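Local coordinates for uncharacterized protein (Pyrococcus horikoshii, PDB 1ZJJ) that probably acts as a magnesium-dependent phosphatase of the haloacid dehalogenase (HAD) superfamily, although its physiological substrate is not established, at residues R32-T44 and G186-F200. Sequence-based numbering, arbitrary orientation.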
loop_
_atom_site.group_PDB
_atom_site.type_symbol
_atom_site.label_atom_id
_atom_site.label_comp_id
_atom_site.label_asym_id
_atom_site.label_seq_id
_atom_site.Cartn_x
_atom_site.Cartn_y
_atom_site.Cartn_z
ATOM N N ARG B 32 -3.143 -45.375 -1.585
ATOM C CA ARG B 32 -4.151 -45.440 -0.536
ATOM C C ARG B 32 -5.474 -44.837 -0.985
ATOM O O ARG B 32 -6.445 -44.818 -0.229
ATOM C CB ARG B 32 -3.648 -44.727 0.724
ATOM C CG ARG B 32 -2.493 -45.450 1.419
ATOM C CD ARG B 32 -2.870 -46.895 1.720
ATOM N NE ARG B 32 -1.751 -47.672 2.249
ATOM C CZ ARG B 32 -1.347 -47.655 3.513
ATOM N NH1 ARG B 32 -1.967 -46.897 4.407
ATOM N NH2 ARG B 32 -0.319 -48.405 3.884
ATOM N N GLY B 33 -5.501 -44.358 -2.224
ATOM C CA GLY B 33 -6.705 -43.758 -2.767
ATOM C C GLY B 33 -7.032 -42.395 -2.185
ATOM O O GLY B 33 -8.104 -41.853 -2.442
ATOM N N ILE B 34 -6.106 -41.838 -1.408
ATOM C CA ILE B 34 -6.293 -40.540 -0.766
ATOM C C ILE B 34 -6.277 -39.369 -1.754
ATOM O O ILE B 34 -5.260 -39.089 -2.382
ATOM C CB ILE B 34 -5.199 -40.310 0.313
ATOM C CG1 ILE B 34 -5.296 -41.404 1.383
ATOM C CG2 ILE B 34 -5.368 -38.952 0.963
ATOM C CD1 ILE B 34 -4.117 -41.455 2.333
ATOM N N PRO B 35 -7.420 -38.681 -1.914
ATOM C CA PRO B 35 -7.492 -37.542 -2.837
ATOM C C PRO B 35 -6.667 -36.384 -2.286
ATOM O O PRO B 35 -6.565 -36.208 -1.073
ATOM C CB PRO B 35 -8.981 -37.199 -2.861
ATOM C CG PRO B 35 -9.653 -38.489 -2.488
ATOM C CD PRO B 35 -8.757 -39.009 -1.391
ATOM N N PHE B 36 -6.085 -35.591 -3.173
ATOM C CA PHE B 36 -5.289 -34.455 -2.735
ATOM C C PHE B 36 -5.297 -33.352 -3.775
ATOM O O PHE B 36 -5.660 -33.570 -4.936
ATOM C CB PHE B 36 -3.847 -34.898 -2.443
ATOM C CG PHE B 36 -3.121 -35.424 -3.646
ATOM C CD1 PHE B 36 -2.423 -34.562 -4.486
ATOM C CD2 PHE B 36 -3.173 -36.780 -3.968
ATOM C CE1 PHE B 36 -1.785 -35.043 -5.634
ATOM C CE2 PHE B 36 -2.541 -37.264 -5.107
ATOM C CZ PHE B 36 -1.846 -36.395 -5.944
ATOM N N ALA B 37 -4.910 -32.160 -3.346
ATOM C CA ALA B 37 -4.846 -31.015 -4.244
ATOM C C ALA B 37 -3.810 -30.040 -3.718
ATOM O O ALA B 37 -3.512 -30.022 -2.524
ATOM C CB ALA B 37 -6.205 -30.343 -4.338
ATOM N N PHE B 38 -3.247 -29.247 -4.620
ATOM C CA PHE B 38 -2.256 -28.257 -4.245
ATOM C C PHE B 38 -2.981 -26.911 -4.252
ATOM O O PHE B 38 -3.811 -26.643 -5.131
ATOM C CB PHE B 38 -1.085 -28.291 -5.232
ATOM C CG PHE B 38 -0.350 -29.619 -5.264
ATOM C CD1 PHE B 38 -0.532 -30.561 -4.253
ATOM C CD2 PHE B 38 0.543 -29.911 -6.289
ATOM C CE1 PHE B 38 0.166 -31.777 -4.263
ATOM C CE2 PHE B 38 1.247 -31.122 -6.309
ATOM C CZ PHE B 38 1.056 -32.057 -5.291
ATOM N N LEU B 39 -2.677 -26.072 -3.271
ATOM C CA LEU B 39 -3.360 -24.796 -3.144
ATOM C C LEU B 39 -2.405 -23.640 -2.885
ATOM O O LEU B 39 -1.912 -23.485 -1.767
ATOM C CB LEU B 39 -4.380 -24.900 -1.995
ATOM C CG LEU B 39 -5.363 -23.746 -1.754
ATOM C CD1 LEU B 39 -6.379 -23.736 -2.883
ATOM C CD2 LEU B 39 -6.076 -23.915 -0.412
ATOM N N THR B 40 -2.155 -22.828 -3.913
ATOM C CA THR B 40 -1.256 -21.685 -3.778
ATOM C C THR B 40 -1.956 -20.325 -3.895
ATOM O O THR B 40 -2.853 -20.147 -4.726
ATOM C CB THR B 40 -0.128 -21.732 -4.833
ATOM O OG1 THR B 40 0.723 -20.592 -4.669
ATOM C CG2 THR B 40 -0.702 -21.723 -6.244
ATOM N N ASN B 41 -1.542 -19.378 -3.049
ATOM C CA ASN B 41 -2.065 -18.021 -3.041
ATOM C C ASN B 41 -1.479 -17.201 -4.188
ATOM O O ASN B 41 -1.924 -16.102 -4.492
ATOM C CB ASN B 41 -1.702 -17.378 -1.702
ATOM C CG ASN B 41 -2.886 -17.449 -0.774
ATOM O OD1 ASN B 41 -3.926 -18.021 -1.090
ATOM N ND2 ASN B 41 -2.711 -16.848 0.415
ATOM N N ASN B 42 -0.440 -17.736 -4.818
ATOM C CA ASN B 42 0.232 -17.017 -5.895
ATOM C C ASN B 42 -0.654 -16.996 -7.140
ATOM O O ASN B 42 -1.177 -18.028 -7.550
ATOM C CB ASN B 42 1.577 -17.679 -6.209
ATOM C CG ASN B 42 2.537 -16.745 -6.923
ATOM O OD1 ASN B 42 2.217 -16.193 -7.974
ATOM N ND2 ASN B 42 3.723 -16.564 -6.348
ATOM N N SER B 43 -0.826 -15.823 -7.740
ATOM C CA SER B 43 -1.679 -15.713 -8.921
ATOM C C SER B 43 -0.947 -15.343 -10.210
ATOM O O SER B 43 -1.588 -15.109 -11.242
ATOM C CB SER B 43 -2.785 -14.686 -8.670
ATOM O OG SER B 43 -2.247 -13.380 -8.568
ATOM N N THR B 44 0.380 -15.297 -10.157
ATOM C CA THR B 44 1.165 -14.937 -11.346
ATOM C C THR B 44 1.256 -16.067 -12.392
ATOM O O THR B 44 1.554 -15.846 -13.561
ATOM C CB THR B 44 2.574 -14.516 -10.911
ATOM O OG1 THR B 44 3.234 -15.634 -10.317
ATOM C CG2 THR B 44 2.507 -13.378 -9.888
ATOM N N GLY B 186 -7.894 -15.580 -1.733
ATOM C CA GLY B 186 -7.048 -16.633 -1.200
ATOM C C GLY B 186 -6.992 -16.880 0.295
ATOM O O GLY B 186 -7.639 -16.191 1.083
ATOM N N LYS B 187 -6.212 -17.892 0.669
ATOM C CA LYS B 187 -6.018 -18.267 2.068
ATOM C C LYS B 187 -5.632 -17.019 2.852
ATOM O O LYS B 187 -4.843 -16.205 2.373
ATOM C CB LYS B 187 -4.894 -19.299 2.180
ATOM C CG LYS B 187 -5.128 -20.569 1.377
ATOM C CD LYS B 187 -3.878 -21.445 1.341
ATOM C CE LYS B 187 -2.760 -20.766 0.558
ATOM N NZ LYS B 187 -1.531 -21.593 0.569
ATOM N N PRO B 188 -6.126 -16.883 4.095
ATOM C CA PRO B 188 -7.010 -17.791 4.838
ATOM C C PRO B 188 -8.485 -17.444 4.684
ATOM O O PRO B 188 -9.280 -17.648 5.606
ATOM C CB PRO B 188 -6.545 -17.589 6.268
ATOM C CG PRO B 188 -6.384 -16.100 6.303
ATOM C CD PRO B 188 -5.642 -15.812 4.986
ATOM N N ASN B 189 -8.855 -16.933 3.517
ATOM C CA ASN B 189 -10.226 -16.526 3.274
ATOM C C ASN B 189 -11.175 -17.600 2.763
ATOM O O ASN B 189 -10.769 -18.607 2.190
ATOM C CB ASN B 189 -10.221 -15.316 2.343
ATOM C CG ASN B 189 -9.562 -14.110 2.985
ATOM O OD1 ASN B 189 -10.173 -13.426 3.803
ATOM N ND2 ASN B 189 -8.304 -13.861 2.642
ATOM N N GLU B 190 -12.460 -17.350 2.980
ATOM C CA GLU B 190 -13.538 -18.257 2.624
ATOM C C GLU B 190 -13.710 -18.604 1.137
ATOM O O GLU B 190 -14.035 -19.741 0.805
ATOM C CB GLU B 190 -14.834 -17.696 3.219
ATOM C CG GLU B 190 -16.023 -18.624 3.188
ATOM C CD GLU B 190 -16.636 -18.707 1.817
ATOM O OE1 GLU B 190 -16.479 -17.731 1.054
ATOM O OE2 GLU B 190 -17.283 -19.729 1.501
ATOM N N PRO B 191 -13.502 -17.640 0.222
ATOM C CA PRO B 191 -13.664 -17.975 -1.198
ATOM C C PRO B 191 -12.766 -19.141 -1.623
ATOM O O PRO B 191 -13.157 -19.978 -2.446
ATOM C CB PRO B 191 -13.280 -16.675 -1.907
ATOM C CG PRO B 191 -13.703 -15.625 -0.918
ATOM C CD PRO B 191 -13.206 -16.206 0.389
ATOM N N MET B 192 -11.561 -19.190 -1.060
ATOM C CA MET B 192 -10.610 -20.251 -1.386
ATOM C C MET B 192 -11.134 -21.577 -0.847
ATOM O O MET B 192 -11.012 -22.612 -1.496
ATOM C CB MET B 192 -9.242 -19.955 -0.768
ATOM C CG MET B 192 -8.103 -20.744 -1.387
ATOM S SD MET B 192 -7.722 -20.140 -3.048
ATOM C CE MET B 192 -5.973 -19.916 -2.928
ATOM N N TYR B 193 -11.716 -21.540 0.348
ATOM C CA TYR B 193 -12.264 -22.748 0.958
ATOM C C TYR B 193 -13.436 -23.238 0.123
ATOM O O TYR B 193 -13.624 -24.436 -0.061
ATOM C CB TYR B 193 -12.747 -22.472 2.385
ATOM C CG TYR B 193 -13.297 -23.703 3.080
ATOM C CD1 TYR B 193 -12.453 -24.746 3.464
ATOM C CD2 TYR B 193 -14.663 -23.840 3.320
ATOM C CE1 TYR B 193 -12.957 -25.895 4.065
ATOM C CE2 TYR B 193 -15.179 -24.986 3.924
ATOM C CZ TYR B 193 -14.322 -26.009 4.289
ATOM O OH TYR B 193 -14.827 -27.155 4.852
ATOM N N GLU B 194 -14.228 -22.297 -0.381
ATOM C CA GLU B 194 -15.376 -22.648 -1.201
ATOM C C GLU B 194 -14.911 -23.443 -2.410
ATOM O O GLU B 194 -15.567 -24.394 -2.822
ATOM C CB GLU B 194 -16.129 -21.387 -1.640
ATOM C CG GLU B 194 -17.256 -21.660 -2.612
ATOM C CD GLU B 194 -18.133 -20.444 -2.852
ATOM O OE1 GLU B 194 -17.588 -19.340 -3.044
ATOM O OE2 GLU B 194 -19.370 -20.599 -2.860
ATOM N N VAL B 195 -13.770 -23.062 -2.976
ATOM C CA VAL B 195 -13.240 -23.780 -4.135
ATOM C C VAL B 195 -12.769 -25.193 -3.784
ATOM O O VAL B 195 -13.040 -26.144 -4.514
ATOM C CB VAL B 195 -12.083 -23.000 -4.792
ATOM C CG1 VAL B 195 -11.431 -23.844 -5.872
ATOM C CG2 VAL B 195 -12.621 -21.715 -5.405
ATOM N N VAL B 196 -12.061 -25.326 -2.668
ATOM C CA VAL B 196 -11.580 -26.632 -2.219
ATOM C C VAL B 196 -12.769 -27.555 -1.967
ATOM O O VAL B 196 -12.774 -28.709 -2.381
ATOM C CB VAL B 196 -10.756 -26.502 -0.907
ATOM C CG1 VAL B 196 -10.494 -27.883 -0.310
ATOM C CG2 VAL B 196 -9.434 -25.790 -1.182
ATOM N N ARG B 197 -13.777 -27.026 -1.283
ATOM C CA ARG B 197 -14.979 -27.780 -0.946
ATOM C C ARG B 197 -15.742 -28.295 -2.140
ATOM O O ARG B 197 -16.304 -29.389 -2.122
ATOM C CB ARG B 197 -15.919 -26.921 -0.107
ATOM C CG ARG B 197 -15.918 -27.320 1.328
ATOM C CD ARG B 197 -16.236 -28.789 1.425
ATOM N NE ARG B 197 -15.904 -29.313 2.734
ATOM C CZ ARG B 197 -15.566 -30.569 2.982
ATOM N NH1 ARG B 197 -15.500 -31.467 2.012
ATOM N NH2 ARG B 197 -15.306 -30.913 4.225
ATOM N N GLU B 198 -15.784 -27.462 -3.164
ATOM C CA GLU B 198 -16.458 -27.756 -4.410
ATOM C C GLU B 198 -15.783 -28.953 -5.091
ATOM O O GLU B 198 -16.441 -29.790 -5.706
ATOM C CB GLU B 198 -16.397 -26.482 -5.286
ATOM C CG GLU B 198 -16.631 -26.646 -6.779
ATOM C CD GLU B 198 -17.984 -27.202 -7.108
ATOM O OE1 GLU B 198 -18.927 -27.019 -6.312
ATOM O OE2 GLU B 198 -18.105 -27.839 -8.176
ATOM N N MET B 199 -14.465 -29.042 -4.942
ATOM C CA MET B 199 -13.691 -30.133 -5.541
ATOM C C MET B 199 -13.838 -31.428 -4.728
ATOM O O MET B 199 -13.957 -32.510 -5.282
ATOM C CB MET B 199 -12.215 -29.760 -5.606
ATOM C CG MET B 199 -11.348 -30.814 -6.271
ATOM S SD MET B 199 -9.614 -30.323 -6.387
ATOM C CE MET B 199 -9.785 -28.718 -7.153
ATOM N N PHE B 200 -13.818 -31.294 -3.410
ATOM C CA PHE B 200 -13.956 -32.426 -2.522
ATOM C C PHE B 200 -15.145 -32.145 -1.605
ATOM O O PHE B 200 -14.985 -31.653 -0.505
ATOM C CB PHE B 200 -12.689 -32.591 -1.690
ATOM C CG PHE B 200 -11.427 -32.659 -2.496
ATOM C CD1 PHE B 200 -11.108 -33.795 -3.232
ATOM C CD2 PHE B 200 -10.565 -31.568 -2.533
ATOM C CE1 PHE B 200 -9.940 -33.843 -4.004
ATOM C CE2 PHE B 200 -9.404 -31.604 -3.295
ATOM C CZ PHE B 200 -9.091 -32.738 -4.033
HETATM O O HOH W 1 0.714 -19.899 -0.803
#
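Lys187 reaches across to Leu39 and Asn41, a lysine whose place beside the magnesium ligand Asp7 is consistent with the conserved active-site lysine of HAD phosphatases, anchored through apolar stem and polar tip alike. CB lies against the Asn41 amide; CG lies between Asn41 OD1 and Leu39 CD2, and Lys187 CD runs past Leu39 in the opposite sense, 3.7 Å from Leu39 CD2. A bend at chi3 (-67°) then brings Lys187 CE to 3.4 Å from Asn41 OD1, and Lys187 NZ donates to Leu39 O at 3.0 Å, tilted from the carbonyl plane. NZ also bonds a water shared with Asn41 N and forms salt bridges to Asp215 and Asp7. The Asn41 amide grips the Lys187 backbone twice: OD1 takes Lys187 N (2.9 Å) on an in-plane lone pair, while ND2 gives to Lys187 O (3.0 Å) and to Asp154. With alanine in place of Asn41, Lys187 N and O would probably lose these mates and the base of the lysine be less firmly fixed. Farther along, Leu39 packs on Met192 and Val196, and Ala37 CB meets the Phe200 ring at its edge, 3.6 Å from CE2. Helix 190-199 runs nearly antiparallel (159°) over strand 36-40 of the parallel sheet, flanked by helices 69-80 and 212-221.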